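Local coordinates for protein PipY (Synechococcus elongatus, PDB 5NLC) that binds pyridoxal 5'-phosphate through a fold-type III, modified TIM barrel and is probably involved in homeostasis of this vitamin B6 cofactor, at residues Leu115-Leu120 / Trp128-Leu133; Pro111-Gln116 / Val146-Leu151; Lys80-Phe85 / Arg102-Leu107. One frame throughout, in Å; residues are numbered along the deposited sequence.

Contact 1. Residues Leu115-Leu120 / Trp128-Leu133; sequences LQVKLL and WDPADL
In the beta-alpha-beta unit that runs from strand 112-116 through helix 130-141 to strand 147-152 of the modified TIM barrel, Val117 and Trp128 form a single backbone bridge. Trp128 N donates to Gln116 O at 2.8 Å, in the carbonyl plane and on a lone pair. Lys118 N donates to Trp128 O at 2.9 Å, nearly straight at 169°. The bridge ties the approach to the helix back onto the chain that leaves the strand. Trp128 CG is anti to the carbonyl carbon (chi1 -74°), and the indole presents its CD1 edge to Gln116 O. Leu115 CD2 comes obliquely to Trp128 NE1 at 3.8 Å. Leu133 CD1 lies over the centre of one ring face, 3.8 Å above the plane of Trp128. NE1 also has a weak hydrogen bond to Val91 O. An alanine here would probably open a gap beside Leu115, uncover Leu133 CD1 and leave Val91 O without that donor. Asp129 is the N-cap: its OD2 accepts from Asp132 N at 2.9 Å. Pro130 CG packs on Leu119 CD2, and helix 161-181 covers this side through Leu167 and Phe174. Leu133 CD1 also touches Leu115 CD1, while Leu133 CD2 presses on Val117 CG2 at 3.4 Å, closer than two methyl groups normally sit.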
loop_
_atom_site.group_PDB
_atom_site.type_symbol
_atom_site.label_atom_id
_atom_site.label_comp_id
_atom_site.label_asym_id
_atom_site.label_seq_id
_atom_site.Cartn_x
_atom_site.Cartn_y
_atom_site.Cartn_z
ATOM N N LEU A 115 1.958 3.068 7.028
ATOM C CA LEU A 115 2.953 4.091 7.255
ATOM C C LEU A 115 4.217 3.700 6.476
ATOM O O LEU A 115 4.808 2.631 6.718
ATOM C CB LEU A 115 3.254 4.155 8.735
ATOM C CG LEU A 115 2.025 4.380 9.616
ATOM C CD1 LEU A 115 2.468 4.383 11.081
ATOM C CD2 LEU A 115 1.397 5.701 9.288
ATOM N N GLN A 116 4.618 4.560 5.570
ATOM C CA GLN A 116 5.737 4.343 4.691
ATOM C C GLN A 116 6.974 4.825 5.413
ATOM O O GLN A 116 7.119 6.023 5.639
ATOM C CB GLN A 116 5.595 5.144 3.431
ATOM C CG GLN A 116 6.679 4.851 2.389
ATOM C CD GLN A 116 6.512 5.621 1.116
ATOM O OE1 GLN A 116 5.428 5.761 0.613
ATOM N NE2 GLN A 116 7.628 5.978 0.492
ATOM N N VAL A 117 7.860 3.884 5.744
ATOM C CA VAL A 117 9.003 4.112 6.589
ATOM C C VAL A 117 10.265 3.984 5.748
ATOM O O VAL A 117 10.416 3.044 4.983
ATOM C CB VAL A 117 9.086 3.040 7.695
ATOM C CG1 VAL A 117 10.259 3.335 8.640
ATOM C CG2 VAL A 117 7.830 3.073 8.507
ATOM N N LYS A 118 11.198 4.896 5.977
ATOM C CA LYS A 118 12.461 4.920 5.286
ATOM C C LYS A 118 13.505 4.328 6.243
ATOM O O LYS A 118 13.990 4.983 7.128
ATOM C CB LYS A 118 12.821 6.350 4.860
ATOM C CG LYS A 118 14.143 6.470 4.146
ATOM C CD LYS A 118 14.485 7.891 3.687
ATOM C CE LYS A 118 13.712 8.263 2.442
ATOM N NZ LYS A 118 14.163 9.607 1.951
ATOM N N LEU A 119 13.814 3.075 6.031
ATOM C CA LEU A 119 14.812 2.375 6.768
ATOM C C LEU A 119 16.222 2.489 6.157
ATOM O O LEU A 119 17.174 2.133 6.794
ATOM C CB LEU A 119 14.390 0.901 6.847
ATOM C CG LEU A 119 13.185 0.569 7.752
ATOM C CD1 LEU A 119 12.806 -0.883 7.541
ATOM C CD2 LEU A 119 13.553 0.767 9.197
ATOM N N LEU A 120 16.341 2.938 4.920
ATOM C CA LEU A 120 17.611 3.171 4.245
ATOM C C LEU A 120 17.620 4.549 3.577
ATOM O O LEU A 120 16.553 5.024 3.129
ATOM C CB LEU A 120 17.838 2.083 3.166
ATOM C CG LEU A 120 18.250 0.692 3.655
ATOM C CD1 LEU A 120 18.236 -0.263 2.460
ATOM C CD2 LEU A 120 19.649 0.763 4.268
ATOM N N TRP A 128 8.913 7.953 6.634
ATOM C CA TRP A 128 9.114 8.353 8.008
ATOM C C TRP A 128 10.546 8.001 8.382
ATOM O O TRP A 128 11.035 6.931 8.017
ATOM C CB TRP A 128 8.231 7.586 8.983
ATOM C CG TRP A 128 6.774 7.852 9.101
ATOM C CD1 TRP A 128 5.761 7.368 8.269
ATOM C CD2 TRP A 128 6.124 8.549 10.125
ATOM N NE1 TRP A 128 4.550 7.760 8.732
ATOM C CE2 TRP A 128 4.730 8.460 9.879
ATOM C CE3 TRP A 128 6.562 9.191 11.277
ATOM C CZ2 TRP A 128 3.806 8.999 10.718
ATOM C CZ3 TRP A 128 5.630 9.719 12.075
ATOM C CH2 TRP A 128 4.279 9.643 11.786
ATOM N N ASP A 129 11.171 8.842 9.176
ATOM C CA ASP A 129 12.398 8.465 9.869
ATOM C C ASP A 129 11.970 7.495 11.017
ATOM O O ASP A 129 11.004 7.806 11.732
ATOM C CB ASP A 129 13.058 9.699 10.412
ATOM C CG ASP A 129 14.064 9.387 11.478
ATOM O OD1 ASP A 129 15.188 9.054 11.112
ATOM O OD2 ASP A 129 13.706 9.471 12.686
ATOM N N PRO A 130 12.588 6.309 11.139
ATOM C CA PRO A 130 12.147 5.346 12.205
ATOM C C PRO A 130 12.059 5.838 13.624
ATOM O O PRO A 130 11.134 5.413 14.370
ATOM C CB PRO A 130 13.146 4.172 12.128
ATOM C CG PRO A 130 13.823 4.352 10.819
ATOM C CD PRO A 130 13.735 5.787 10.398
ATOM N N ALA A 131 12.994 6.700 14.006
ATOM C CA ALA A 131 12.973 7.332 15.358
ATOM C C ALA A 131 11.766 8.250 15.575
ATOM O O ALA A 131 11.070 8.232 16.635
ATOM C CB ALA A 131 14.270 8.115 15.581
ATOM N N ASP A 132 11.478 9.044 14.536
ATOM C CA ASP A 132 10.297 9.904 14.556
ATOM C C ASP A 132 9.029 9.053 14.623
ATOM O O ASP A 132 8.139 9.352 15.403
ATOM C CB ASP A 132 10.289 10.882 13.345
ATOM C CG ASP A 132 9.156 11.947 13.400
ATOM O OD1 ASP A 132 8.761 12.481 14.507
ATOM O OD2 ASP A 132 8.652 12.285 12.270
ATOM N N LEU A 133 8.946 8.001 13.812
ATOM C CA LEU A 133 7.770 7.124 13.859
ATOM C C LEU A 133 7.581 6.535 15.268
ATOM O O LEU A 133 6.513 6.590 15.817
ATOM C CB LEU A 133 7.844 5.979 12.834
ATOM C CG LEU A 133 6.663 4.997 12.801
ATOM C CD1 LEU A 133 5.279 5.666 12.753
ATOM C CD2 LEU A 133 6.892 4.022 11.639
#

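Contact 2. Residues Pro111-Gln116 / Val146-Leu151; sequences PKLCLQ and VQIRGL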
loop_
_atom_site.group_PDB
_atom_site.type_symbol
_atom_site.label_atom_id
_atom_site.label_comp_id
_atom_site.label_asym_id
_atom_site.label_seq_id
_atom_site.Cartn_x
_atom_site.Cartn_y
_atom_site.Cartn_z
ATOM N N PRO A 111 -10.100 5.816 6.011
ATOM C CA PRO A 111 -9.125 5.037 5.172
ATOM C C PRO A 111 -8.269 4.086 5.991
ATOM O O PRO A 111 -7.904 4.428 7.132
ATOM C CB PRO A 111 -8.255 6.117 4.560
ATOM C CG PRO A 111 -8.393 7.271 5.479
ATOM C CD PRO A 111 -9.796 7.248 5.995
ATOM N N LYS A 112 -7.916 2.936 5.396
ATOM C CA LYS A 112 -6.909 2.084 5.930
ATOM C C LYS A 112 -5.516 2.559 5.447
ATOM O O LYS A 112 -5.321 2.863 4.248
ATOM C CB LYS A 112 -7.202 0.623 5.582
ATOM C CG LYS A 112 -8.369 0.088 6.373
ATOM C CD LYS A 112 -8.828 -1.242 5.870
ATOM C CE LYS A 112 -10.342 -1.349 5.843
ATOM N NZ LYS A 112 -10.689 -2.802 6.006
ATOM N N LEU A 113 -4.556 2.670 6.388
ATOM C CA LEU A 113 -3.273 3.328 6.160
ATOM C C LEU A 113 -2.157 2.371 6.439
ATOM O O LEU A 113 -2.237 1.572 7.390
ATOM C CB LEU A 113 -3.105 4.539 7.041
ATOM C CG LEU A 113 -4.228 5.580 7.037
ATOM C CD1 LEU A 113 -3.797 6.723 7.913
ATOM C CD2 LEU A 113 -4.536 6.138 5.694
ATOM N N CYS A 114 -1.164 2.400 5.559
ATOM C CA CYS A 114 0.161 1.965 5.914
ATOM C C CYS A 114 1.047 3.198 6.087
ATOM O O CYS A 114 0.909 4.251 5.412
ATOM C CB CYS A 114 0.756 0.964 4.903
ATOM S SG CYS A 114 -0.172 -0.603 4.827
ATOM N N LEU A 115 1.958 3.068 7.028
ATOM C CA LEU A 115 2.953 4.091 7.255
ATOM C C LEU A 115 4.217 3.700 6.476
ATOM O O LEU A 115 4.808 2.631 6.718
ATOM C CB LEU A 115 3.254 4.155 8.735
ATOM C CG LEU A 115 2.025 4.380 9.616
ATOM C CD1 LEU A 115 2.468 4.383 11.081
ATOM C CD2 LEU A 115 1.397 5.701 9.288
ATOM N N GLN A 116 4.618 4.560 5.570
ATOM C CA GLN A 116 5.737 4.343 4.691
ATOM C C GLN A 116 6.974 4.825 5.413
ATOM O O GLN A 116 7.119 6.023 5.639
ATOM C CB GLN A 116 5.595 5.144 3.431
ATOM C CG GLN A 116 6.679 4.851 2.389
ATOM C CD GLN A 116 6.512 5.621 1.116
ATOM O OE1 GLN A 116 5.428 5.761 0.613
ATOM N NE2 GLN A 116 7.628 5.978 0.492
ATOM N N VAL A 146 -8.956 7.242 11.257
ATOM C CA VAL A 146 -8.268 6.400 10.281
ATOM C C VAL A 146 -8.010 5.075 10.875
ATOM O O VAL A 146 -8.081 4.967 12.086
ATOM C CB VAL A 146 -6.959 7.045 9.873
ATOM C CG1 VAL A 146 -7.206 8.302 9.013
ATOM C CG2 VAL A 146 -6.068 7.328 11.080
ATOM N N GLN A 147 -7.605 4.081 10.057
ATOM C CA GLN A 147 -7.284 2.728 10.568
ATOM C C GLN A 147 -5.877 2.449 10.158
ATOM O O GLN A 147 -5.636 2.076 9.007
ATOM C CB GLN A 147 -8.228 1.646 10.023
ATOM C CG GLN A 147 -9.697 1.845 10.430
ATOM C CD GLN A 147 -10.606 0.972 9.601
ATOM O OE1 GLN A 147 -10.726 -0.190 9.886
ATOM N NE2 GLN A 147 -11.150 1.505 8.506
ATOM N N ILE A 148 -4.939 2.658 11.070
ATOM C CA ILE A 148 -3.492 2.376 10.756
ATOM C C ILE A 148 -3.297 0.873 10.811
ATOM O O ILE A 148 -3.597 0.287 11.837
ATOM C CB ILE A 148 -2.567 3.138 11.724
ATOM C CG1 ILE A 148 -2.734 4.629 11.493
ATOM C CG2 ILE A 148 -1.094 2.750 11.453
ATOM C CD1 ILE A 148 -2.183 5.455 12.649
ATOM N N ARG A 149 -2.843 0.221 9.731
ATOM C CA ARG A 149 -2.842 -1.239 9.712
ATOM C C ARG A 149 -1.470 -1.842 9.491
ATOM O O ARG A 149 -1.330 -3.069 9.573
ATOM C CB ARG A 149 -3.771 -1.720 8.568
ATOM C CG ARG A 149 -5.233 -1.350 8.786
ATOM C CD ARG A 149 -5.811 -1.864 10.097
ATOM N NE ARG A 149 -5.607 -3.289 10.177
ATOM C CZ ARG A 149 -6.276 -4.187 9.442
ATOM N NH1 ARG A 149 -5.964 -5.481 9.605
ATOM N NH2 ARG A 149 -7.269 -3.819 8.570
ATOM N N GLY A 150 -0.475 -1.022 9.256
ATOM C CA GLY A 150 0.895 -1.574 9.008
ATOM C C GLY A 150 1.906 -0.637 8.444
ATOM O O GLY A 150 1.737 0.529 8.550
ATOM N N LEU A 151 3.001 -1.209 7.854
ATOM C CA LEU A 151 4.103 -0.468 7.332
ATOM C C LEU A 151 4.233 -0.748 5.851
ATOM O O LEU A 151 3.918 -1.877 5.437
ATOM C CB LEU A 151 5.442 -0.883 7.982
ATOM C CG LEU A 151 5.591 -0.700 9.456
ATOM C CD1 LEU A 151 7.072 -0.942 9.784
ATOM C CD2 LEU A 151 5.155 0.691 9.877
#
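Leu113 and Ile148 pair across two neighbouring parallel strands of the barrel, 112-116 and 147-152. Gln147 N donates to Pro111 O and Leu113 N to Gln147 O. Arg149 N then donates to Leu113 O at 2.8 Å, nearly along the C=O axis. The next bond, Leu115 N to Gly150 O, skips a residue: Arg149 and Gly150 together lie opposite Cys114, a beta bulge. Gly150 N is buried there and has no hydrogen-bond partner in the model.

The tight side is the face of Leu113, Leu115, Ile148 and Leu151. Leu113 CD1 crosses to Val146 CB at 3.7 Å. Leu115 CD1 meets Ile148 CG2 at 3.9 Å, and Leu115 CB meets Leu151 CD2 at 4.1 Å. Leu100 of helix 94-107 and Leu133 and Leu140 of helix 130-141 close over this face.

On the other face Cys114 and Gly150 are buried, but the end with Lys112 and Gln147 is looser and partly exposed. These two side chains lie side by side and point the same way, with Lys112 CG 3.8 Å from Gln147 NE2. That amide donates to Ser110 O. Bent at chi2 and chi3, the Arg149 chain lies beside Lys112, whose CD meets the guanidinium edge 4.0 Å from Arg149 NH2. Arg149 NE donates to Arg186 O and NH1 to Thr188 OG1, which hold the group in place. Lys112 NZ stands 4.4 Å from Arg149 NH2, two like charges close together; Glu189 makes a long, weak ion pair with Arg149 NH1. The repulsion would probably make the lysine somewhat easier to deprotonate.

Contact 3. Residues Lys80-Phe85 / Arg102-Leu107; sequences KAVEHF and RIAGEL. With PO4 (phosphate ion), chain C.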
loop_
_atom_site.group_PDB
_atom_site.type_symbol
_atom_site.label_atom_id
_atom_site.label_comp_id
_atom_site.label_asym_id
_atom_site.label_seq_id
_atom_site.Cartn_x
_atom_site.Cartn_y
_atom_site.Cartn_z
ATOM N N LYS A 80 -9.037 14.429 -1.778
ATOM C CA LYS A 80 -9.396 13.507 -2.844
ATOM C C LYS A 80 -8.981 12.069 -2.547
ATOM O O LYS A 80 -9.668 11.160 -2.933
ATOM C CB LYS A 80 -8.845 13.962 -4.193
ATOM C CG LYS A 80 -9.571 15.204 -4.734
ATOM C CD LYS A 80 -8.850 15.668 -5.989
ATOM C CE LYS A 80 -9.669 16.698 -6.782
ATOM N NZ LYS A 80 -8.730 17.617 -7.483
ATOM N N ALA A 81 -7.839 11.856 -1.916
ATOM C CA ALA A 81 -7.425 10.492 -1.551
ATOM C C ALA A 81 -8.385 9.836 -0.554
ATOM O O ALA A 81 -8.756 8.690 -0.712
ATOM C CB ALA A 81 -6.025 10.530 -0.967
ATOM N N VAL A 82 -8.841 10.601 0.458
ATOM C CA VAL A 82 -9.809 10.066 1.399
ATOM C C VAL A 82 -11.121 9.707 0.687
ATOM O O VAL A 82 -11.749 8.702 0.983
ATOM C CB VAL A 82 -10.021 11.006 2.579
ATOM C CG1 VAL A 82 -11.126 10.491 3.500
ATOM C CG2 VAL A 82 -8.736 11.162 3.372
ATOM N N GLU A 83 -11.503 10.526 -0.275
ATOM C CA GLU A 83 -12.793 10.362 -0.922
ATOM C C GLU A 83 -12.784 9.138 -1.837
ATOM O O GLU A 83 -13.813 8.497 -1.933
ATOM C CB GLU A 83 -13.183 11.623 -1.725
ATOM C CG GLU A 83 -13.644 12.833 -0.871
ATOM C CD GLU A 83 -13.861 14.132 -1.697
ATOM O OE1 GLU A 83 -13.243 14.299 -2.774
ATOM O OE2 GLU A 83 -14.646 15.003 -1.254
ATOM N N HIS A 84 -11.631 8.825 -2.463
ATOM C CA HIS A 84 -11.524 7.865 -3.544
ATOM C C HIS A 84 -10.797 6.566 -3.221
ATOM O O HIS A 84 -10.898 5.694 -4.007
ATOM C CB HIS A 84 -10.886 8.516 -4.780
ATOM C CG HIS A 84 -11.773 9.556 -5.390
ATOM N ND1 HIS A 84 -12.700 9.262 -6.367
ATOM C CD2 HIS A 84 -11.942 10.862 -5.082
ATOM C CE1 HIS A 84 -13.413 10.359 -6.620
ATOM N NE2 HIS A 84 -12.938 11.349 -5.889
ATOM N N PHE A 85 -10.025 6.462 -2.148
ATOM C CA PHE A 85 -9.259 5.256 -1.899
ATOM C C PHE A 85 -9.733 4.585 -0.623
ATOM O O PHE A 85 -10.024 5.224 0.380
ATOM C CB PHE A 85 -7.777 5.602 -1.857
ATOM C CG PHE A 85 -7.202 5.910 -3.244
ATOM C CD1 PHE A 85 -6.743 4.889 -4.049
ATOM C CD2 PHE A 85 -7.134 7.185 -3.701
ATOM C CE1 PHE A 85 -6.252 5.140 -5.321
ATOM C CE2 PHE A 85 -6.648 7.483 -4.958
ATOM C CZ PHE A 85 -6.194 6.462 -5.778
ATOM N N ARG A 102 -8.099 14.258 9.975
ATOM C CA ARG A 102 -8.971 15.409 10.081
ATOM C C ARG A 102 -10.030 15.362 8.934
ATOM O O ARG A 102 -11.228 15.481 9.166
ATOM C CB ARG A 102 -8.177 16.693 10.018
ATOM C CG ARG A 102 -9.080 17.926 10.027
ATOM C CD ARG A 102 -8.329 19.249 10.147
ATOM N NE ARG A 102 -7.493 19.580 8.986
ATOM C CZ ARG A 102 -7.923 19.864 7.745
ATOM N NH1 ARG A 102 -9.217 19.828 7.396
ATOM N NH2 ARG A 102 -7.015 20.178 6.818
ATOM N N ILE A 103 -9.565 15.103 7.717
ATOM C CA ILE A 103 -10.427 15.013 6.557
ATOM C C ILE A 103 -11.358 13.841 6.656
ATOM O O ILE A 103 -12.567 13.998 6.393
ATOM C CB ILE A 103 -9.622 14.956 5.248
ATOM C CG1 ILE A 103 -8.867 16.291 5.031
ATOM C CG2 ILE A 103 -10.555 14.730 4.050
ATOM C CD1 ILE A 103 -7.695 16.168 4.023
ATOM N N ALA A 104 -10.831 12.675 7.076
ATOM C CA ALA A 104 -11.656 11.473 7.315
ATOM C C ALA A 104 -12.837 11.778 8.268
ATOM O O ALA A 104 -13.978 11.439 7.937
ATOM C CB ALA A 104 -10.817 10.329 7.825
ATOM N N GLY A 105 -12.557 12.469 9.357
ATOM C CA GLY A 105 -13.582 12.879 10.332
ATOM C C GLY A 105 -14.646 13.810 9.764
ATOM O O GLY A 105 -15.854 13.637 10.009
ATOM N N GLU A 106 -14.210 14.757 8.951
ATOM C CA GLU A 106 -15.153 15.677 8.251
ATOM C C GLU A 106 -16.049 14.926 7.260
ATOM O O GLU A 106 -17.252 15.179 7.208
ATOM C CB GLU A 106 -14.386 16.762 7.499
ATOM C CG GLU A 106 -13.580 17.718 8.384
ATOM C CD GLU A 106 -12.758 18.765 7.595
ATOM O OE1 GLU A 106 -12.890 18.811 6.325
ATOM O OE2 GLU A 106 -11.986 19.520 8.287
ATOM N N LEU A 107 -15.483 14.027 6.480
ATOM C CA LEU A 107 -16.259 13.249 5.503
ATOM C C LEU A 107 -16.978 11.987 6.023
ATOM O O LEU A 107 -17.706 11.368 5.257
ATOM C CB LEU A 107 -15.394 12.838 4.303
ATOM C CG LEU A 107 -14.656 13.981 3.539
ATOM C CD1 LEU A 107 -13.681 13.368 2.563
ATOM C CD2 LEU A 107 -15.619 14.985 2.917
HETATM P P PO4 C . -8.311 20.386 3.405
HETATM O O1 PO4 C . -7.375 19.426 4.084
HETATM O O2 PO4 C . -8.655 19.874 2.023
HETATM O O3 PO4 C . -9.567 20.499 4.245
HETATM O O4 PO4 C . -7.649 21.748 3.329
#
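Val82 and Leu107 carry the apolar part of this contact, together with Ile103 and Ala104. Val82 CB faces Ile103 CG2 at 4.0 Å. Val82 CG1, anti to the backbone N (chi1 175°), reaches both the Ala104 backbone at CA and Leu107 CD1. Glu83 joins through its aliphatic part: its CG meets Leu107 CD1 at 3.5 Å, the two side chains crossing at about a right angle. No hydrogen bond spans the two segments. They are helices 78-84 and 94-107 of the outer layer of the modified TIM barrel, joined in the chain through strand 87-91. The segment axes approach to 9.7 Å at a crossing angle of -52°.

The ionic interactions start from helix 94-107 and reach Arg79 of the other helix. Arg102 NH1 makes a salt bridge to Glu106 OE2 at 2.9 Å, one turn on. The oxygen lies in the guanidinium plane, but NH1 stands above the carboxylate plane. Glu106 OE1 pairs with Arg79.

A phosphate ion, probably picked up from the crystallisation solution, sits at the guanidinium edge. Arg102 NH2 donates to its O1 at 2.9 Å and NH1 to its O3 at 3.2 Å. Arg79 and Arg99 also bind it, and Ile103 CD1 lies 3.3 Å from phosphate O1.

Contacts 1 and 2 share Leu115 and Gln116 and belong to one beta-alpha-beta unit. The centre of contact 2 lies about 8 Å from that of the chain, in the core; those of contacts 1 and 3 lie about 15 and 17 Å out. Both are largely buried, but contact 3 has the exposed Glu83 at its margin. Contacts 1 and 2 touch where Leu151 CD2 meets Val117 CG2 and Leu133 CD2. Contact 3 joins two outer helices and meets contact 2 through Ala104 CB and Pro111 CD. The chemistry follows the place: four backbone bonds in contact 2, two in contact 1, and none across contact 3, where arginines gather around a phosphate.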